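Local coordinates for protein fatty acid CoA ligase (PDB 6SQ8) that belongs to the ANL superfamily of AMP-binding enzymes and binds adenosine monophosphate and 1-ethanoyl-9H-pyrido[3,4-b]indole-3-carboxylic acid, at residues Val26-Ala39 with Trp61-Ile73. Sequence-based numbering, arbitrary orientation.
Sequences VTGARLRHQVRLLA and WRAIALRLAVQAI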
ATOM      1  N   VAL A  26      13.140 -14.539  16.659  1.00 32.96           N
ATOM      2  CA  VAL A  26      13.065 -15.761  15.882  1.00 31.40           C
ATOM      3  C   VAL A  26      14.293 -15.811  14.971  1.00 31.98           C
ATOM      4  O   VAL A  26      14.439 -14.963  14.090  1.00 34.29           O
ATOM      5  CB  VAL A  26      11.776 -15.811  15.046  1.00 29.88           C
ATOM      6  CG1 VAL A  26      11.700 -17.084  14.210  1.00 29.42           C
ATOM      7  CG2 VAL A  26      10.534 -15.609  15.901  1.00 29.05           C
ATOM      8  N   THR A  27      15.155 -16.812  15.176  1.00 31.77           N
ATOM      9  CA  THR A  27      16.390 -16.924  14.412  1.00 32.17           C
ATOM     10  C   THR A  27      16.078 -17.278  12.956  1.00 32.16           C
ATOM     11  O   THR A  27      15.016 -17.859  12.648  1.00 30.85           O
ATOM     12  CB  THR A  27      17.325 -18.000  14.971  1.00 31.53           C
ATOM     13  OG1 THR A  27      16.655 -19.266  14.920  1.00 36.32           O
ATOM     14  CG2 THR A  27      17.803 -17.664  16.364  1.00 28.96           C
ATOM     15  N   GLY A  28      17.032 -16.948  12.084  1.00 32.48           N
ATOM     16  CA  GLY A  28      16.991 -17.396  10.690  1.00 36.86           C
ATOM     17  C   GLY A  28      16.758 -18.894  10.595  1.00 33.23           C
ATOM     18  O   GLY A  28      15.887 -19.357   9.846  1.00 29.40           O
ATOM     19  N   ALA A  29      17.533 -19.627  11.403  1.00 33.28           N
ATOM     20  CA  ALA A  29      17.438 -21.075  11.508  1.00 34.79           C
ATOM     21  C   ALA A  29      15.978 -21.468  11.715  1.00 34.24           C
ATOM     22  O   ALA A  29      15.422 -22.280  10.970  1.00 37.26           O
ATOM     23  CB  ALA A  29      18.295 -21.583  12.640  1.00 34.05           C
ATOM     24  N   ARG A  30      15.351 -20.850  12.717  1.00 34.38           N
ATOM     25  CA  ARG A  30      14.056 -21.287  13.146  1.00 35.68           C
ATOM     26  C   ARG A  30      12.992 -20.951  12.095  1.00 33.24           C
ATOM     27  O   ARG A  30      12.018 -21.698  11.929  1.00 34.52           O
ATOM     28  CB  ARG A  30      13.720 -20.690  14.508  1.00 38.59           C
ATOM     29  CG  ARG A  30      12.457 -21.286  15.106  1.00 41.77           C
ATOM     30  CD  ARG A  30      12.332 -20.903  16.571  1.00 41.47           C
ATOM     31  NE  ARG A  30      10.950 -20.998  17.010  1.00 41.65           N
ATOM     32  CZ  ARG A  30      10.374 -20.147  17.847  1.00 41.41           C
ATOM     33  NH1 ARG A  30      11.058 -19.105  18.324  1.00 39.30           N
ATOM     34  NH2 ARG A  30       9.129 -20.376  18.234  1.00 43.63           N
ATOM     35  N   LEU A  31      13.171 -19.827  11.403  1.00 31.83           N
ATOM     36  CA  LEU A  31      12.214 -19.418  10.371  1.00 33.65           C
ATOM     37  C   LEU A  31      12.349 -20.336   9.150  1.00 33.44           C
ATOM     38  O   LEU A  31      11.337 -20.788   8.581  1.00 31.57           O
ATOM     39  CB  LEU A  31      12.448 -17.952   9.997  1.00 32.48           C
ATOM     40  CG  LEU A  31      11.644 -17.442   8.798  1.00 31.16           C
ATOM     41  CD1 LEU A  31      10.147 -17.521   9.047  1.00 30.25           C
ATOM     42  CD2 LEU A  31      12.063 -16.027   8.433  1.00 33.30           C
ATOM     43  N   ARG A  32      13.602 -20.598   8.750  1.00 35.40           N
ATOM     44  CA  ARG A  32      13.900 -21.500   7.632  1.00 37.30           C
ATOM     45  C   ARG A  32      13.206 -22.843   7.883  1.00 37.84           C
ATOM     46  O   ARG A  32      12.484 -23.350   7.005  1.00 36.53           O
ATOM     47  CB  ARG A  32      15.412 -21.694   7.470  1.00 36.08           C
ATOM     48  CG  ARG A  32      16.155 -20.532   6.831  1.00 36.58           C
ATOM     49  CD  ARG A  32      17.649 -20.660   7.114  1.00 39.19           C
ATOM     50  NE  ARG A  32      18.472 -19.586   6.568  1.00 42.05           N
ATOM     51  CZ  ARG A  32      18.660 -19.375   5.263  1.00 45.68           C
ATOM     52  NH1 ARG A  32      18.141 -20.214   4.378  1.00 47.73           N
ATOM     53  NH2 ARG A  32      19.332 -18.309   4.846  1.00 40.26           N
ATOM     54  N   HIS A  33      13.390 -23.363   9.109  1.00 38.52           N
ATOM     55  CA  HIS A  33      12.775 -24.600   9.555  1.00 38.63           C
ATOM     56  C   HIS A  33      11.244 -24.555   9.347  1.00 36.90           C
ATOM     57  O   HIS A  33      10.651 -25.516   8.844  1.00 37.07           O
ATOM     58  CB  HIS A  33      13.179 -24.902  11.012  1.00 43.19           C
ATOM     59  CG  HIS A  33      12.531 -26.138  11.558  1.00 52.35           C
ATOM     60  ND1 HIS A  33      11.245 -26.137  12.101  1.00 54.51           N
ATOM     61  CD2 HIS A  33      12.962 -27.423  11.620  1.00 54.38           C
ATOM     62  CE1 HIS A  33      10.929 -27.363  12.478  1.00 54.94           C
ATOM     63  NE2 HIS A  33      11.963 -28.168  12.189  1.00 52.39           N
ATOM     64  N   GLN A  34      10.610 -23.438   9.721  1.00 35.67           N
ATOM     65  CA  GLN A  34       9.149 -23.307   9.636  1.00 34.89           C
ATOM     66  C   GLN A  34       8.674 -23.301   8.179  1.00 36.33           C
ATOM     67  O   GLN A  34       7.590 -23.787   7.882  1.00 32.74           O
ATOM     68  CB  GLN A  34       8.671 -22.061  10.376  1.00 35.52           C
ATOM     69  CG  GLN A  34       8.019 -22.429  11.697  1.00 36.50           C
ATOM     70  CD  GLN A  34       6.549 -22.728  11.565  1.00 35.29           C
ATOM     71  OE1 GLN A  34       5.884 -22.321  10.616  1.00 32.37           O
ATOM     72  NE2 GLN A  34       6.018 -23.440  12.543  1.00 37.98           N
ATOM     73  N   VAL A  35       9.483 -22.738   7.283  1.00 41.06           N
ATOM     74  CA  VAL A  35       9.121 -22.700   5.883  1.00 43.68           C
ATOM     75  C   VAL A  35       9.103 -24.138   5.355  1.00 41.97           C
ATOM     76  O   VAL A  35       8.162 -24.535   4.650  1.00 40.75           O
ATOM     77  CB  VAL A  35      10.066 -21.803   5.063  1.00 44.39           C
ATOM     78  CG1 VAL A  35       9.732 -21.868   3.577  1.00 44.58           C
ATOM     79  CG2 VAL A  35      10.027 -20.362   5.547  1.00 42.48           C
ATOM     80  N   ARG A  36      10.148 -24.894   5.708  1.00 39.91           N
ATOM     81  CA  ARG A  36      10.305 -26.281   5.276  1.00 40.88           C
ATOM     82  C   ARG A  36       9.090 -27.092   5.749  1.00 41.27           C
ATOM     83  O   ARG A  36       8.448 -27.815   4.964  1.00 45.79           O
ATOM     84  CB  ARG A  36      11.587 -26.887   5.854  1.00 40.01           C
ATOM     85  CG  ARG A  36      12.891 -26.270   5.377  1.00 40.28           C
ATOM     86  CD  ARG A  36      14.053 -27.021   5.985  1.00 41.90           C
ATOM     87  NE  ARG A  36      15.234 -26.184   6.086  1.00 44.70           N
ATOM     88  CZ  ARG A  36      15.932 -25.990   7.197  1.00 45.46           C
ATOM     89  NH1 ARG A  36      15.540 -26.576   8.316  1.00 45.36           N
ATOM     90  NH2 ARG A  36      17.043 -25.256   7.175  1.00 38.79           N
ATOM     91  N   LEU A  37       8.779 -26.932   7.038  1.00 41.02           N
ATOM     92  CA  LEU A  37       7.673 -27.599   7.694  1.00 42.57           C
ATOM     93  C   LEU A  37       6.353 -27.314   6.967  1.00 41.29           C
ATOM     94  O   LEU A  37       5.646 -28.231   6.557  1.00 39.44           O
ATOM     95  CB  LEU A  37       7.628 -27.108   9.143  1.00 47.52           C
ATOM     96  CG  LEU A  37       6.794 -27.965  10.101  1.00 48.43           C
ATOM     97  CD1 LEU A  37       7.435 -27.979  11.485  1.00 51.35           C
ATOM     98  CD2 LEU A  37       5.347 -27.492  10.172  1.00 46.34           C
ATOM     99  N   LEU A  38       6.030 -26.028   6.811  1.00 44.02           N
ATOM    100  CA  LEU A  38       4.776 -25.608   6.224  1.00 45.40           C
ATOM    101  C   LEU A  38       4.720 -26.027   4.754  1.00 46.03           C
ATOM    102  O   LEU A  38       3.655 -26.393   4.258  1.00 51.59           O
ATOM    103  CB  LEU A  38       4.666 -24.086   6.344  1.00 45.87           C
ATOM    104  CG  LEU A  38       4.474 -23.537   7.746  1.00 45.49           C
ATOM    105  CD1 LEU A  38       4.537 -22.037   7.739  1.00 45.93           C
ATOM    106  CD2 LEU A  38       3.140 -23.954   8.292  1.00 47.71           C
ATOM    107  N   ALA A  39       5.866 -25.935   4.068  1.00 43.55           N
ATOM    108  CA  ALA A  39       5.962 -26.315   2.672  1.00 45.20           C
ATOM    109  C   ALA A  39       5.574 -27.792   2.516  1.00 43.51           C
ATOM    110  O   ALA A  39       4.693 -28.126   1.737  1.00 38.51           O
ATOM    111  CB  ALA A  39       7.353 -26.050   2.163  1.00 44.32           C
ATOM    112  N   TRP A  61       4.961 -13.942  13.018  1.00 29.89           N
ATOM    113  CA  TRP A  61       6.146 -14.373  12.314  1.00 30.47           C
ATOM    114  C   TRP A  61       5.874 -15.639  11.497  1.00 30.15           C
ATOM    115  O   TRP A  61       6.510 -15.872  10.477  1.00 30.08           O
ATOM    116  CB  TRP A  61       7.309 -14.562  13.282  1.00 33.55           C
ATOM    117  CG  TRP A  61       7.243 -15.774  14.155  1.00 34.53           C
ATOM    118  CD1 TRP A  61       6.795 -15.837  15.439  1.00 36.90           C
ATOM    119  CD2 TRP A  61       7.720 -17.086  13.836  1.00 37.72           C
ATOM    120  NE1 TRP A  61       6.953 -17.098  15.942  1.00 36.82           N
ATOM    121  CE2 TRP A  61       7.519 -17.885  14.981  1.00 38.78           C
ATOM    122  CE3 TRP A  61       8.287 -17.671  12.697  1.00 40.05           C
ATOM    123  CZ2 TRP A  61       7.854 -19.237  15.012  1.00 38.63           C
ATOM    124  CZ3 TRP A  61       8.618 -19.011  12.730  1.00 39.21           C
ATOM    125  CH2 TRP A  61       8.407 -19.778  13.875  1.00 37.34           C
ATOM    126  N   ARG A  62       4.925 -16.454  11.938  1.00 31.42           N
ATOM    127  CA  ARG A  62       4.593 -17.671  11.206  1.00 31.45           C
ATOM    128  C   ARG A  62       3.917 -17.315   9.875  1.00 28.39           C
ATOM    129  O   ARG A  62       4.041 -18.046   8.905  1.00 31.02           O
ATOM    130  CB  ARG A  62       3.726 -18.616  12.042  1.00 34.10           C
ATOM    131  CG  ARG A  62       4.518 -19.447  13.050  1.00 36.23           C
ATOM    132  CD  ARG A  62       3.597 -20.396  13.815  1.00 36.05           C
ATOM    133  NE  ARG A  62       4.313 -21.169  14.831  1.00 33.08           N
ATOM    134  CZ  ARG A  62       4.700 -20.676  16.006  1.00 31.52           C
ATOM    135  NH1 ARG A  62       4.427 -19.429  16.345  1.00 29.01           N
ATOM    136  NH2 ARG A  62       5.396 -21.428  16.837  1.00 35.60           N
ATOM    137  N   ALA A  63       3.223 -16.186   9.824  1.00 26.19           N
ATOM    138  CA  ALA A  63       2.535 -15.779   8.602  1.00 27.86           C
ATOM    139  C   ALA A  63       3.547 -15.372   7.520  1.00 26.76           C
ATOM    140  O   ALA A  63       3.237 -15.433   6.317  1.00 26.05           O
ATOM    141  CB  ALA A  63       1.550 -14.667   8.891  1.00 28.83           C
ATOM    142  N   ILE A  64       4.725 -14.923   7.962  1.00 27.52           N
ATOM    143  CA  ILE A  64       5.849 -14.594   7.091  1.00 29.05           C
ATOM    144  C   ILE A  64       6.323 -15.880   6.391  1.00 30.21           C
ATOM    145  O   ILE A  64       6.518 -15.892   5.136  1.00 31.60           O
ATOM    146  CB  ILE A  64       6.985 -13.900   7.882  1.00 26.61           C
ATOM    147  CG1 ILE A  64       6.567 -12.515   8.366  1.00 27.58           C
ATOM    148  CG2 ILE A  64       8.261 -13.835   7.067  1.00 26.53           C
ATOM    149  CD1 ILE A  64       7.618 -11.804   9.173  1.00 28.71           C
ATOM    150  N   ALA A  65       6.507 -16.936   7.206  1.00 28.62           N
ATOM    151  CA  ALA A  65       6.893 -18.275   6.766  1.00 25.88           C
ATOM    152  C   ALA A  65       5.842 -18.841   5.809  1.00 26.19           C
ATOM    153  O   ALA A  65       6.192 -19.491   4.824  1.00 27.33           O
ATOM    154  CB  ALA A  65       7.081 -19.176   7.958  1.00 23.94           C
ATOM    155  N   LEU A  66       4.559 -18.615   6.114  1.00 26.34           N
ATOM    156  CA  LEU A  66       3.484 -19.230   5.348  1.00 27.39           C
ATOM    157  C   LEU A  66       3.537 -18.722   3.902  1.00 27.26           C
ATOM    158  O   LEU A  66       3.404 -19.505   2.975  1.00 28.61           O
ATOM    159  CB  LEU A  66       2.123 -18.939   5.993  1.00 27.23           C
ATOM    160  CG  LEU A  66       0.900 -19.424   5.208  1.00 26.69           C
ATOM    161  CD1 LEU A  66       0.959 -20.923   5.024  1.00 26.42           C
ATOM    162  CD2 LEU A  66      -0.403 -19.036   5.885  1.00 26.10           C
ATOM    163  N   ARG A  67       3.718 -17.409   3.726  1.00 29.05           N
ATOM    164  CA  ARG A  67       3.688 -16.803   2.387  1.00 30.53           C
ATOM    165  C   ARG A  67       4.824 -17.408   1.554  1.00 30.81           C
ATOM    166  O   ARG A  67       4.635 -17.805   0.396  1.00 31.76           O
ATOM    167  CB  ARG A  67       3.817 -15.282   2.469  1.00 33.05           C
ATOM    168  CG  ARG A  67       3.674 -14.527   1.144  1.00 33.75           C
ATOM    169  CD  ARG A  67       4.281 -13.135   1.248  1.00 37.72           C
ATOM    170  NE  ARG A  67       3.727 -12.121   0.353  1.00 39.10           N
ATOM    171  CZ  ARG A  67       2.879 -11.167   0.720  1.00 37.14           C
ATOM    172  NH1 ARG A  67       2.309 -11.228   1.912  1.00 40.38           N
ATOM    173  NH2 ARG A  67       2.609 -10.162  -0.098  1.00 36.82           N
ATOM    174  N   LEU A  68       5.992 -17.490   2.189  1.00 30.61           N
ATOM    175  CA  LEU A  68       7.200 -17.949   1.576  1.00 32.75           C
ATOM    176  C   LEU A  68       7.035 -19.425   1.195  1.00 34.90           C
ATOM    177  O   LEU A  68       7.455 -19.842   0.118  1.00 39.62           O
ATOM    178  CB  LEU A  68       8.336 -17.713   2.577  1.00 32.61           C
ATOM    179  CG  LEU A  68       9.753 -17.720   2.023  1.00 34.53           C
ATOM    180  CD1 LEU A  68       9.831 -17.059   0.660  1.00 36.21           C
ATOM    181  CD2 LEU A  68      10.698 -17.046   2.997  1.00 35.49           C
ATOM    182  N   ALA A  69       6.388 -20.200   2.071  1.00 34.88           N
ATOM    183  CA  ALA A  69       6.124 -21.617   1.823  1.00 34.45           C
ATOM    184  C   ALA A  69       5.158 -21.780   0.642  1.00 34.27           C
ATOM    185  O   ALA A  69       5.421 -22.559  -0.256  1.00 36.07           O
ATOM    186  CB  ALA A  69       5.601 -22.277   3.071  1.00 35.36           C
ATOM    187  N   VAL A  70       4.060 -21.025   0.636  1.00 33.74           N
ATOM    188  CA  VAL A  70       3.096 -21.079  -0.451  1.00 34.01           C
ATOM    189  C   VAL A  70       3.788 -20.796  -1.788  1.00 36.96           C
ATOM    190  O   VAL A  70       3.445 -21.390  -2.813  1.00 48.05           O
ATOM    191  CB  VAL A  70       1.938 -20.095  -0.220  1.00 36.48           C
ATOM    192  CG1 VAL A  70       1.116 -19.871  -1.493  1.00 38.24           C
ATOM    193  CG2 VAL A  70       1.052 -20.542   0.943  1.00 37.50           C
ATOM    194  N   GLN A  71       4.738 -19.862  -1.792  1.00 37.52           N
ATOM    195  CA  GLN A  71       5.413 -19.446  -3.023  1.00 37.41           C
ATOM    196  C   GLN A  71       6.460 -20.494  -3.422  1.00 37.05           C
ATOM    197  O   GLN A  71       6.568 -20.842  -4.591  1.00 39.73           O
ATOM    198  CB  GLN A  71       5.992 -18.041  -2.856  1.00 36.97           C
ATOM    199  CG  GLN A  71       4.913 -16.954  -2.908  1.00 36.33           C
ATOM    200  CD  GLN A  71       5.429 -15.595  -2.509  1.00 34.27           C
ATOM    201  OE1 GLN A  71       6.425 -15.473  -1.799  1.00 33.95           O
ATOM    202  NE2 GLN A  71       4.756 -14.557  -2.971  1.00 33.60           N
ATOM    203  N   ALA A  72       7.210 -20.991  -2.437  1.00 36.15           N
ATOM    204  CA  ALA A  72       8.223 -22.034  -2.626  1.00 35.87           C
ATOM    205  C   ALA A  72       7.618 -23.274  -3.299  1.00 36.73           C
ATOM    206  O   ALA A  72       8.237 -23.842  -4.181  1.00 40.60           O
ATOM    207  CB  ALA A  72       8.840 -22.397  -1.299  1.00 36.60           C
ATOM    208  N   ILE A  73       6.402 -23.667  -2.900  1.00 37.40           N
ATOM    209  CA  ILE A  73       5.751 -24.887  -3.429  1.00 37.11           C
ATOM    210  C   ILE A  73       4.992 -24.563  -4.725  1.00 40.20           C
ATOM    211  O   ILE A  73       4.071 -25.296  -5.118  1.00 42.17           O
ATOM    212  CB  ILE A  73       4.833 -25.592  -2.405  1.00 34.03           C
ATOM    213  CG1 ILE A  73       3.520 -24.838  -2.170  1.00 33.81           C
ATOM    214  CG2 ILE A  73       5.576 -25.901  -1.120  1.00 30.61           C
ATOM    215  CD1 ILE A  73       2.436 -25.681  -1.619  1.00 34.48           C
TER
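Trp61 is sandwiched between Val26 and the side chain of its own neighbour, Arg62. Val26 CG2 makes a CH-pi contact 3.6 Å from the centroid of the five-membered ring, almost on the ring normal, while Arg62 CG covers the opposite face. With chi1 at 74°, Trp61 CG lies between the backbone N and the carbonyl carbon, and the indole reaches across to helix 28-39. There Gln34 CG packs 3.5 Å from Trp61 CH2, its amide turned 80° from the ring plane, and Leu31 CD1 meets the indole edge. Trp61 CZ2 lies over one face of the Arg30 guanidinium, which is strongly inclined to the ring. Arg30 NH2 and Arg62 NH2 stand 4.1 Å apart, a probably mildly unfavourable pair of like charges.

Farther along, the axes of helices 28-39 and 61-72 cross at -52° and come within 8.4 Å at their closest. Ala65 enters as a knob among Leu31, Gln34, Val35 and Leu38, its CB 3.7 Å from Leu31 CD1. Ala69 CB then rests against Leu38 CB and the backbone of Val35 and Ala39, and Ala39 CB meets Ile73 CG2 at 3.7 Å. Helices 5-13 and 205-215 pack against Leu68. No hydrogen bond links the two segments; apolar packing therefore carries the contact, with small alanines permitting close approach.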